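Fructose-bisphosphate aldolase class I (Thermoproteus tenax, PDB 1W8S) belongs to the DeoC/LacD family of class I aldolases, folds as a TIM barrel and is modelled with bound 1,6-di-O-phosphono-beta-D-fructofuranose. Local coordinates at residues Thr5-Arg10 with Asp138-Val143; Gly57-Arg62 with Pro74-Leu79; Pro205-Glu210 with Trp235-Ala240. The protein carries 2 engineered substitutions. All coordinates share one frame; numbering follows the deposited sequence.

Interaction 1 of 3, residues Thr5-Arg10 with Asp138-Val143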
loop_
_atom_site.group_PDB
_atom_site.type_symbol
_atom_site.label_atom_id
_atom_site.label_comp_id
_atom_site.label_asym_id
_atom_site.label_seq_id
_atom_site.Cartn_x
_atom_site.Cartn_y
_atom_site.Cartn_z
ATOM N N THR E 5 -21.061 -17.285 17.307
ATOM C CA THR E 5 -22.438 -17.268 16.854
ATOM C C THR E 5 -23.357 -17.484 18.060
ATOM O O THR E 5 -24.302 -16.733 18.278
ATOM C CB THR E 5 -22.657 -18.354 15.822
ATOM O OG1 THR E 5 -21.923 -18.053 14.638
ATOM C CG2 THR E 5 -24.135 -18.419 15.396
ATOM N N GLU E 6 -23.024 -18.461 18.897
ATOM C CA GLU E 6 -23.831 -18.707 20.096
ATOM C C GLU E 6 -23.834 -17.496 21.028
ATOM O O GLU E 6 -24.855 -17.194 21.599
ATOM C CB GLU E 6 -23.382 -19.983 20.831
ATOM C CG GLU E 6 -23.631 -21.258 20.024
ATOM C CD GLU E 6 -23.136 -22.520 20.728
ATOM O OE1 GLU E 6 -22.254 -22.430 21.627
ATOM O OE2 GLU E 6 -23.641 -23.613 20.383
ATOM N N LYS E 7 -22.714 -16.789 21.146
ATOM C CA LYS E 7 -22.656 -15.576 21.957
ATOM C C LYS E 7 -23.519 -14.466 21.353
ATOM O O LYS E 7 -24.233 -13.759 22.078
ATOM C CB LYS E 7 -21.213 -15.087 22.073
ATOM C CG LYS E 7 -21.021 -13.885 22.954
ATOM C CD LYS E 7 -19.550 -13.647 23.256
ATOM C CE LYS E 7 -19.369 -12.808 24.489
ATOM N NZ LYS E 7 -18.096 -12.007 24.445
ATOM N N PHE E 8 -23.432 -14.316 20.027
ATOM C CA PHE E 8 -24.270 -13.384 19.295
ATOM C C PHE E 8 -25.768 -13.633 19.561
ATOM O O PHE E 8 -26.499 -12.715 19.899
ATOM C CB PHE E 8 -24.004 -13.447 17.810
ATOM C CG PHE E 8 -24.754 -12.407 17.046
ATOM C CD1 PHE E 8 -24.277 -11.100 16.969
ATOM C CD2 PHE E 8 -25.997 -12.713 16.491
ATOM C CE1 PHE E 8 -25.021 -10.119 16.305
ATOM C CE2 PHE E 8 -26.739 -11.739 15.835
ATOM C CZ PHE E 8 -26.256 -10.452 15.740
ATOM N N LEU E 9 -26.203 -14.875 19.422
ATOM C CA LEU E 9 -27.608 -15.230 19.637
ATOM C C LEU E 9 -28.048 -14.983 21.064
ATOM O O LEU E 9 -29.178 -14.572 21.301
ATOM C CB LEU E 9 -27.824 -16.685 19.250
ATOM C CG LEU E 9 -27.580 -16.958 17.750
ATOM C CD1 LEU E 9 -27.575 -18.446 17.448
ATOM C CD2 LEU E 9 -28.634 -16.276 16.918
ATOM N N ARG E 10 -27.163 -15.225 22.032
ATOM C CA ARG E 10 -27.510 -15.025 23.438
ATOM C C ARG E 10 -27.763 -13.557 23.718
ATOM O O ARG E 10 -28.679 -13.213 24.463
ATOM C CB ARG E 10 -26.402 -15.506 24.377
ATOM C CG ARG E 10 -26.334 -17.008 24.553
ATOM C CD ARG E 10 -25.381 -17.452 25.670
ATOM N NE ARG E 10 -24.053 -17.796 25.139
ATOM C CZ ARG E 10 -22.933 -17.128 25.380
ATOM N NH1 ARG E 10 -21.794 -17.544 24.836
ATOM N NH2 ARG E 10 -22.934 -16.045 26.163
ATOM N N ASP E 138 -13.004 -12.026 21.707
ATOM C CA ASP E 138 -14.280 -12.768 21.882
ATOM C C ASP E 138 -15.490 -11.846 21.654
ATOM O O ASP E 138 -16.419 -11.827 22.460
ATOM C CB ASP E 138 -14.312 -13.401 23.290
ATOM C CG ASP E 138 -15.179 -14.659 23.363
ATOM O OD1 ASP E 138 -15.054 -15.570 22.504
ATOM O OD2 ASP E 138 -16.018 -14.806 24.261
ATOM N N LEU E 139 -15.449 -11.065 20.575
ATOM C CA LEU E 139 -16.564 -10.232 20.120
ATOM C C LEU E 139 -17.072 -10.830 18.811
ATOM O O LEU E 139 -16.283 -10.944 17.878
ATOM C CB LEU E 139 -16.063 -8.811 19.855
ATOM C CG LEU E 139 -16.754 -7.667 20.578
ATOM C CD1 LEU E 139 -16.925 -7.966 22.040
ATOM C CD2 LEU E 139 -16.023 -6.370 20.363
ATOM N N PRO E 140 -18.352 -11.223 18.714
ATOM C CA PRO E 140 -18.899 -11.707 17.442
ATOM C C PRO E 140 -18.741 -10.713 16.304
ATOM O O PRO E 140 -18.875 -9.542 16.528
ATOM C CB PRO E 140 -20.378 -11.912 17.751
ATOM C CG PRO E 140 -20.419 -12.119 19.226
ATOM C CD PRO E 140 -19.364 -11.242 19.786
ATOM N N LEU E 141 -18.433 -11.217 15.106
ATOM C CA LEU E 141 -18.316 -10.439 13.894
ATOM C C LEU E 141 -19.555 -10.578 13.048
ATOM O O LEU E 141 -19.924 -11.697 12.673
ATOM C CB LEU E 141 -17.107 -10.937 13.109
ATOM C CG LEU E 141 -16.875 -10.364 11.724
ATOM C CD1 LEU E 141 -16.600 -8.888 11.819
ATOM C CD2 LEU E 141 -15.740 -11.162 11.049
ATOM N N VAL E 142 -20.187 -9.444 12.758
ATOM C CA VAL E 142 -21.319 -9.371 11.832
ATOM C C VAL E 142 -20.781 -8.823 10.527
ATOM O O VAL E 142 -20.273 -7.684 10.495
ATOM C CB VAL E 142 -22.457 -8.452 12.350
ATOM C CG1 VAL E 142 -23.707 -8.552 11.391
ATOM C CG2 VAL E 142 -22.797 -8.762 13.774
ATOM N N VAL E 143 -20.835 -9.630 9.470
ATOM C CA VAL E 143 -20.401 -9.185 8.166
ATOM C C VAL E 143 -21.655 -8.747 7.429
ATOM O O VAL E 143 -22.616 -9.523 7.284
ATOM C CB VAL E 143 -19.713 -10.280 7.376
ATOM C CG1 VAL E 143 -19.445 -9.852 5.890
ATOM C CG2 VAL E 143 -18.440 -10.753 8.099
#
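Lys7 and Phe8, on the helix 4-12 that closes the N-terminal end of the TIM barrel, meet Asp138, Pro140 and Val142, which lead into and begin strand 141-145. The contact illustrates how a terminal helix plugs a barrel with apolar side chains on its inner side and a charged one at the margin. The apolar part belongs to Phe8. Its CB rests 3.9 Å from CB of Pro140, an atom that also lies at the edge of the ring, close to its plane. With CG anti to the backbone N (chi1 -174°), the ring is directed toward strand 141-145, where Phe8 CE1 comes within 3.6 Å of Val142 CG2, the two side chains crossing at about a right angle. Phe12 stacks on the Phe8 ring and Leu226 packs against it, so this residue is buried from several directions.

The polar part belongs to Lys7, whose extended chain crosses Pro140 at about a right angle, Lys7 CG 4.2 Å from Pro140 CG. Asp138 leaves the preceding helix 120-137 with positive phi in a Schellman motif, and its carbonyl receives the ammonium group. A positive charge there would probably interact favourably with the C-terminal helix end. The Asp138 carboxylate adds a weak salt bridge, Lys7 NZ to OD2 3.5 Å. The stronger grip is Lys7 NZ to Asp138 O, 2.6 Å, with the nitrogen nearly along the C=O axis at 170°.

Interaction 2 of 3, residues Gly57-Arg62 with Pro74-Leu79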
loop_
_atom_site.group_PDB
_atom_site.type_symbol
_atom_site.label_atom_id
_atom_site.label_comp_id
_atom_site.label_asym_id
_atom_site.label_seq_id
_atom_site.Cartn_x
_atom_site.Cartn_y
_atom_site.Cartn_z
ATOM N N GLY E 57 -30.609 -4.521 19.982
ATOM C CA GLY E 57 -29.347 -3.831 19.789
ATOM C C GLY E 57 -29.464 -2.615 18.904
ATOM O O GLY E 57 -30.512 -2.374 18.278
ATOM N N VAL E 58 -28.371 -1.858 18.871
ATOM C CA VAL E 58 -28.181 -0.736 17.970
ATOM C C VAL E 58 -26.833 -0.908 17.249
ATOM O O VAL E 58 -25.918 -1.533 17.794
ATOM C CB VAL E 58 -28.188 0.601 18.746
ATOM C CG1 VAL E 58 -29.546 0.903 19.286
ATOM C CG2 VAL E 58 -27.164 0.572 19.904
ATOM N N VAL E 59 -26.723 -0.375 16.033
ATOM C CA VAL E 59 -25.470 -0.349 15.288
ATOM C C VAL E 59 -25.023 1.123 15.219
ATOM O O VAL E 59 -25.750 1.952 14.666
ATOM C CB VAL E 59 -25.667 -0.877 13.863
ATOM C CG1 VAL E 59 -24.371 -0.874 13.090
ATOM C CG2 VAL E 59 -26.257 -2.278 13.882
ATOM N N PHE E 60 -23.867 1.444 15.800
ATOM C CA PHE E 60 -23.308 2.804 15.784
ATOM C C PHE E 60 -21.885 2.763 15.181
ATOM O O PHE E 60 -21.167 1.789 15.371
ATOM C CB PHE E 60 -23.119 3.365 17.198
ATOM C CG PHE E 60 -24.388 3.773 17.940
ATOM C CD1 PHE E 60 -25.632 3.883 17.321
ATOM C CD2 PHE E 60 -24.290 4.115 19.288
ATOM C CE1 PHE E 60 -26.734 4.266 18.039
ATOM C CE2 PHE E 60 -25.384 4.518 20.012
ATOM C CZ PHE E 60 -26.616 4.593 19.388
ATOM N N GLN E 61 -21.493 3.849 14.518
ATOM C CA GLN E 61 -20.069 4.130 14.234
ATOM C C GLN E 61 -19.407 4.588 15.524
ATOM O O GLN E 61 -20.069 4.988 16.482
ATOM C CB GLN E 61 -19.911 5.226 13.179
ATOM C CG GLN E 61 -20.620 5.001 11.871
ATOM C CD GLN E 61 -19.880 4.089 10.940
ATOM O OE1 GLN E 61 -18.657 3.873 11.079
ATOM N NE2 GLN E 61 -20.605 3.567 9.960
ATOM N N ARG E 62 -18.084 4.555 15.539
ATOM C CA ARG E 62 -17.304 4.834 16.732
ATOM C C ARG E 62 -17.561 6.181 17.371
ATOM O O ARG E 62 -17.539 6.278 18.571
ATOM C CB ARG E 62 -15.811 4.727 16.440
ATOM C CG ARG E 62 -15.256 5.818 15.486
ATOM C CD ARG E 62 -13.717 5.892 15.436
ATOM N NE ARG E 62 -13.149 5.958 16.786
ATOM C CZ ARG E 62 -11.961 5.451 17.114
ATOM N NH1 ARG E 62 -11.170 4.914 16.187
ATOM N NH2 ARG E 62 -11.537 5.513 18.359
ATOM N N PRO E 74 -27.641 -3.488 23.935
ATOM C CA PRO E 74 -26.393 -3.989 23.339
ATOM C C PRO E 74 -25.963 -3.261 22.055
ATOM O O PRO E 74 -26.776 -2.875 21.221
ATOM C CB PRO E 74 -26.700 -5.449 23.047
ATOM C CG PRO E 74 -27.794 -5.825 24.002
ATOM C CD PRO E 74 -28.586 -4.579 24.247
ATOM N N LEU E 75 -24.662 -3.077 21.913
ATOM C CA LEU E 75 -24.097 -2.272 20.839
ATOM C C LEU E 75 -23.301 -3.153 19.871
ATOM O O LEU E 75 -22.491 -3.946 20.304
ATOM C CB LEU E 75 -23.178 -1.223 21.441
ATOM C CG LEU E 75 -22.213 -0.505 20.506
ATOM C CD1 LEU E 75 -22.961 0.349 19.520
ATOM C CD2 LEU E 75 -21.238 0.324 21.325
ATOM N N ILE E 76 -23.563 -2.972 18.574
ATOM C CA ILE E 76 -22.754 -3.480 17.494
ATOM C C ILE E 76 -22.021 -2.262 16.953
ATOM O O ILE E 76 -22.649 -1.307 16.484
ATOM C CB ILE E 76 -23.612 -4.117 16.423
ATOM C CG1 ILE E 76 -24.461 -5.232 17.033
ATOM C CG2 ILE E 76 -22.740 -4.658 15.283
ATOM C CD1 ILE E 76 -25.359 -5.962 16.031
ATOM N N LEU E 77 -20.700 -2.264 17.095
ATOM C CA LEU E 77 -19.842 -1.186 16.588
ATOM C C LEU E 77 -19.485 -1.473 15.131
ATOM O O LEU E 77 -18.807 -2.460 14.797
ATOM C CB LEU E 77 -18.616 -1.048 17.456
ATOM C CG LEU E 77 -17.774 0.211 17.481
ATOM C CD1 LEU E 77 -17.515 0.759 16.122
ATOM C CD2 LEU E 77 -18.476 1.241 18.314
ATOM N N LYS E 78 -20.043 -0.646 14.250
ATOM C CA LYS E 78 -19.796 -0.680 12.823
ATOM C C LYS E 78 -18.419 -0.081 12.562
ATOM O O LYS E 78 -18.216 1.115 12.787
ATOM C CB LYS E 78 -20.852 0.186 12.127
ATOM C CG LYS E 78 -20.716 0.299 10.615
ATOM C CD LYS E 78 -20.583 -1.030 10.002
ATOM C CE LYS E 78 -20.696 -0.985 8.468
ATOM N NZ LYS E 78 -20.211 0.235 7.866
ATOM N N LEU E 79 -17.467 -0.919 12.168
ATOM C CA LEU E 79 -16.047 -0.531 12.166
ATOM C C LEU E 79 -15.631 0.282 10.952
ATOM O O LEU E 79 -14.740 1.114 11.066
ATOM C CB LEU E 79 -15.102 -1.743 12.271
ATOM C CG LEU E 79 -15.269 -2.591 13.524
ATOM C CD1 LEU E 79 -14.597 -3.925 13.282
ATOM C CD2 LEU E 79 -14.656 -1.905 14.703
HETATM O O HOH W 1 -16.820 3.275 13.504
#
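Val58, Val59 and Phe60 pair in parallel with Leu75, Ile76 and Leu77, joining the two strands of a beta-alpha-beta unit of the TIM barrel, with helix 62-68 in the crossover. Four backbone bonds hold the register, from Val58 N to Pro74 O through to Lys78 N to Phe60 O; the bond from Ile76 N to Val58 O is nearly straight, at 176°.

The two faces show how rotamers fit a sheet to different neighbours. On the face of Phe60, chi1 of Leu75 sets CG anti to its backbone N, and chi2 (66°) then leans CD1 forward, past its partner Val58, to lie 3.8 Å from Phe60 CB. The two side chains cross at about a right angle. Val58 holds CG2 in the crowded position between N and carbonyl carbon, and this methyl sits 4.1 Å above the plane of the Phe60 ring, toward its rim. Farther along, Leu77 CD1 packs 3.9 Å from Arg62 N.

On the other face, Val59 CG2 lies 4.1 Å from Ile76 CB, and both residues touch Ile20 of strand 18-22. Val59 CG1 meets the aliphatic root of Lys78, 3.8 Å from its CB. The lysine chain bends at chi2 (50°), which turns CD, and again at chi4, which places NZ; NZ bonds to Asn80 O, with long, weak ion pairs to Asp24, Glu28 and Glu144.

Beyond the bond from Lys78 N to Phe60 O, a water accepts from Arg62 N at 2.7 Å and donates to Lys78 O. The chemistry thus divides the unit: hydrocarbon packing flanks its backbone bonds, while the buried Lys78 amine is served by oxygens beyond it, on the side where Val59 approaches the bound 1,6-di-O-phosphono-beta-D-fructofuranose.

Interaction 3 of 3, residues Pro205-Glu210 with Trp235-Ala240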
loop_
_atom_site.group_PDB
_atom_site.type_symbol
_atom_site.label_atom_id
_atom_site.label_comp_id
_atom_site.label_asym_id
_atom_site.label_seq_id
_atom_site.Cartn_x
_atom_site.Cartn_y
_atom_site.Cartn_z
ATOM N N PRO E 205 -34.604 1.233 1.940
ATOM C CA PRO E 205 -35.357 2.489 1.892
ATOM C C PRO E 205 -36.746 2.345 2.464
ATOM O O PRO E 205 -37.336 1.264 2.347
ATOM C CB PRO E 205 -35.460 2.798 0.380
ATOM C CG PRO E 205 -34.279 2.173 -0.192
ATOM C CD PRO E 205 -34.082 0.873 0.612
ATOM N N LYS E 206 -37.246 3.426 3.059
ATOM C CA LYS E 206 -38.579 3.489 3.623
ATOM C C LYS E 206 -39.569 3.055 2.545
ATOM O O LYS E 206 -39.545 3.581 1.439
ATOM C CB LYS E 206 -38.891 4.925 4.086
ATOM C CG LYS E 206 -40.137 5.077 4.980
ATOM C CD LYS E 206 -40.867 6.422 4.739
ATOM C CE LYS E 206 -40.279 7.571 5.529
ATOM N NZ LYS E 206 -41.265 8.704 5.715
ATOM N N THR E 207 -40.427 2.091 2.873
ATOM C CA THR E 207 -41.394 1.575 1.913
ATOM C C THR E 207 -42.525 2.578 1.816
ATOM O O THR E 207 -42.669 3.451 2.663
ATOM C CB THR E 207 -41.951 0.206 2.351
ATOM O OG1 THR E 207 -42.460 0.294 3.688
ATOM C CG2 THR E 207 -40.862 -0.823 2.449
ATOM N N LYS E 208 -43.345 2.418 0.785
ATOM C CA LYS E 208 -44.468 3.316 0.541
ATOM C C LYS E 208 -45.511 3.252 1.655
ATOM O O LYS E 208 -46.052 4.276 2.075
ATOM C CB LYS E 208 -45.106 2.963 -0.801
ATOM C CG LYS E 208 -44.159 3.142 -1.980
ATOM C CD LYS E 208 -44.215 1.971 -2.995
ATOM C CE LYS E 208 -44.649 2.465 -4.378
ATOM N NZ LYS E 208 -43.627 3.366 -5.003
ATOM N N THR E 209 -45.806 2.045 2.125
ATOM C CA THR E 209 -46.693 1.873 3.272
ATOM C C THR E 209 -46.016 1.015 4.323
ATOM O O THR E 209 -45.131 0.217 4.022
ATOM C CB THR E 209 -48.000 1.182 2.871
ATOM O OG1 THR E 209 -47.711 -0.146 2.419
ATOM C CG2 THR E 209 -48.664 1.881 1.679
ATOM N N GLU E 210 -46.488 1.150 5.556
ATOM C CA GLU E 210 -46.011 0.307 6.641
ATOM C C GLU E 210 -46.312 -1.146 6.328
ATOM O O GLU E 210 -45.518 -2.020 6.645
ATOM C CB GLU E 210 -46.635 0.741 7.976
ATOM C CG GLU E 210 -46.036 2.068 8.423
ATOM C CD GLU E 210 -46.546 2.573 9.746
ATOM O OE1 GLU E 210 -47.532 2.022 10.286
ATOM O OE2 GLU E 210 -45.939 3.547 10.237
ATOM N N TRP E 235 -36.925 4.689 11.955
ATOM C CA TRP E 235 -36.728 6.081 12.409
ATOM C C TRP E 235 -36.973 7.184 11.393
ATOM O O TRP E 235 -36.995 8.355 11.777
ATOM C CB TRP E 235 -35.402 6.285 13.145
ATOM C CG TRP E 235 -34.214 5.785 12.464
ATOM C CD1 TRP E 235 -33.449 4.720 12.822
ATOM C CD2 TRP E 235 -33.599 6.347 11.309
ATOM N NE1 TRP E 235 -32.395 4.573 11.948
ATOM C CE2 TRP E 235 -32.463 5.567 11.013
ATOM C CE3 TRP E 235 -33.897 7.427 10.473
ATOM C CZ2 TRP E 235 -31.656 5.816 9.923
ATOM C CZ3 TRP E 235 -33.054 7.688 9.409
ATOM C CH2 TRP E 235 -31.977 6.884 9.136
ATOM N N GLN E 236 -37.199 6.845 10.124
ATOM C CA GLN E 236 -37.708 7.856 9.177
ATOM C C GLN E 236 -39.226 8.048 9.280
ATOM O O GLN E 236 -39.776 8.886 8.562
ATOM C CB GLN E 236 -37.367 7.535 7.716
ATOM C CG GLN E 236 -35.966 7.906 7.296
ATOM C CD GLN E 236 -35.782 7.934 5.768
ATOM O OE1 GLN E 236 -36.172 7.001 5.061
ATOM N NE2 GLN E 236 -35.166 9.000 5.276
ATOM N N ARG E 237 -39.897 7.265 10.134
ATOM C CA ARG E 237 -41.335 7.424 10.378
ATOM C C ARG E 237 -41.612 8.316 11.579
ATOM O O ARG E 237 -40.975 8.187 12.607
ATOM C CB ARG E 237 -41.994 6.069 10.595
ATOM C CG ARG E 237 -41.751 5.134 9.455
ATOM C CD ARG E 237 -42.428 3.795 9.596
ATOM N NE ARG E 237 -42.186 2.946 8.422
ATOM C CZ ARG E 237 -42.726 3.156 7.235
ATOM N NH1 ARG E 237 -43.554 4.168 7.051
ATOM N NH2 ARG E 237 -42.439 2.347 6.214
ATOM N N ARG E 238 -42.577 9.222 11.443
ATOM C CA ARG E 238 -42.983 10.070 12.563
ATOM C C ARG E 238 -43.689 9.247 13.644
ATOM O O ARG E 238 -43.666 9.628 14.818
ATOM C CB ARG E 238 -43.876 11.213 12.087
ATOM C CG ARG E 238 -43.102 12.368 11.433
ATOM C CD ARG E 238 -43.979 13.220 10.503
ATOM N NE ARG E 238 -44.659 12.361 9.524
ATOM C CZ ARG E 238 -45.869 12.569 8.994
ATOM N NH1 ARG E 238 -46.591 13.653 9.306
ATOM N NH2 ARG E 238 -46.352 11.677 8.124
ATOM N N ASP E 239 -44.286 8.119 13.243
ATOM C CA ASP E 239 -44.833 7.135 14.195
ATOM C C ASP E 239 -43.817 6.006 14.477
ATOM O O ASP E 239 -44.177 4.820 14.541
ATOM C CB ASP E 239 -46.197 6.579 13.705
ATOM C CG ASP E 239 -46.077 5.673 12.456
ATOM O OD1 ASP E 239 -45.190 5.921 11.604
ATOM O OD2 ASP E 239 -46.838 4.696 12.241
ATOM N N ALA E 240 -42.550 6.390 14.655
ATOM C CA ALA E 240 -41.446 5.418 14.769
ATOM C C ALA E 240 -41.715 4.374 15.848
ATOM O O ALA E 240 -41.617 3.184 15.583
ATOM C CB ALA E 240 -40.123 6.121 15.043
HETATM O O HOH W 2 -35.807 5.952 2.754
#
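Two loops at the C-terminal end of the TIM barrel, one after strand 199-202 and one after helix 232-235, come together around Arg237, the first residue of a type I beta turn that runs to Ala240. The case is a good example of a guanidinium packed on both faces as well as bonded through an N-H group. Glu210 CG covers one face, 3.5 Å above the plane, and Lys206 CG covers the opposite one at 3.7 Å, each offset toward the rim. In the plane, at the edge, Thr207 OG1 stands 3.3 Å from Arg237 NH2; the hydroxyl donates to Thr209 O at 2.7 Å, above the carbonyl plane. Arg237 NE bonds to Asn233 O in the preceding helix 232-235.

Glu210 slides past the arginine to meet Asp239 tip to tip. Their carboxylates are nearly coplanar, 2° apart, and with OE2 of Glu210 only 2.5 Å from OD2 of Asp239 one of the acids probably carries a proton.

At the other margin, Lys206 bends back across Gln236, its NZ making a weak 3.2 Å bond to Gln236 O. The Gln236 amide nitrogen is engaged by Asp33 O. Gln236 OE1 accepts from a bridging water at 2.6 Å, and the same water accepts from Lys206 N at 2.9 Å.

Overall arrangement
The three contacts sample one TIM barrel from end to end. Along the chain, interaction 2 is nested inside the long loop closed by interaction 1, and interaction 3 follows both. Interactions 1 and 2 reach the same sheet, their centres about 13 Å apart, and touch where Phe8 CE1 lies 4.2 Å from Ile76 CD1, so Phe8 of helix 4-12 packs against strands 75-81 and 141-145 at once. Interaction 3 lies across the chain's centre from interaction 1, the contact centres about 29 Å apart, and about 22 Å from that of interaction 2. The contacts thus run from the N-terminal end of the barrel, through its strand wall, to the C-terminal loops, with the ligand nearer interactions 2 and 3.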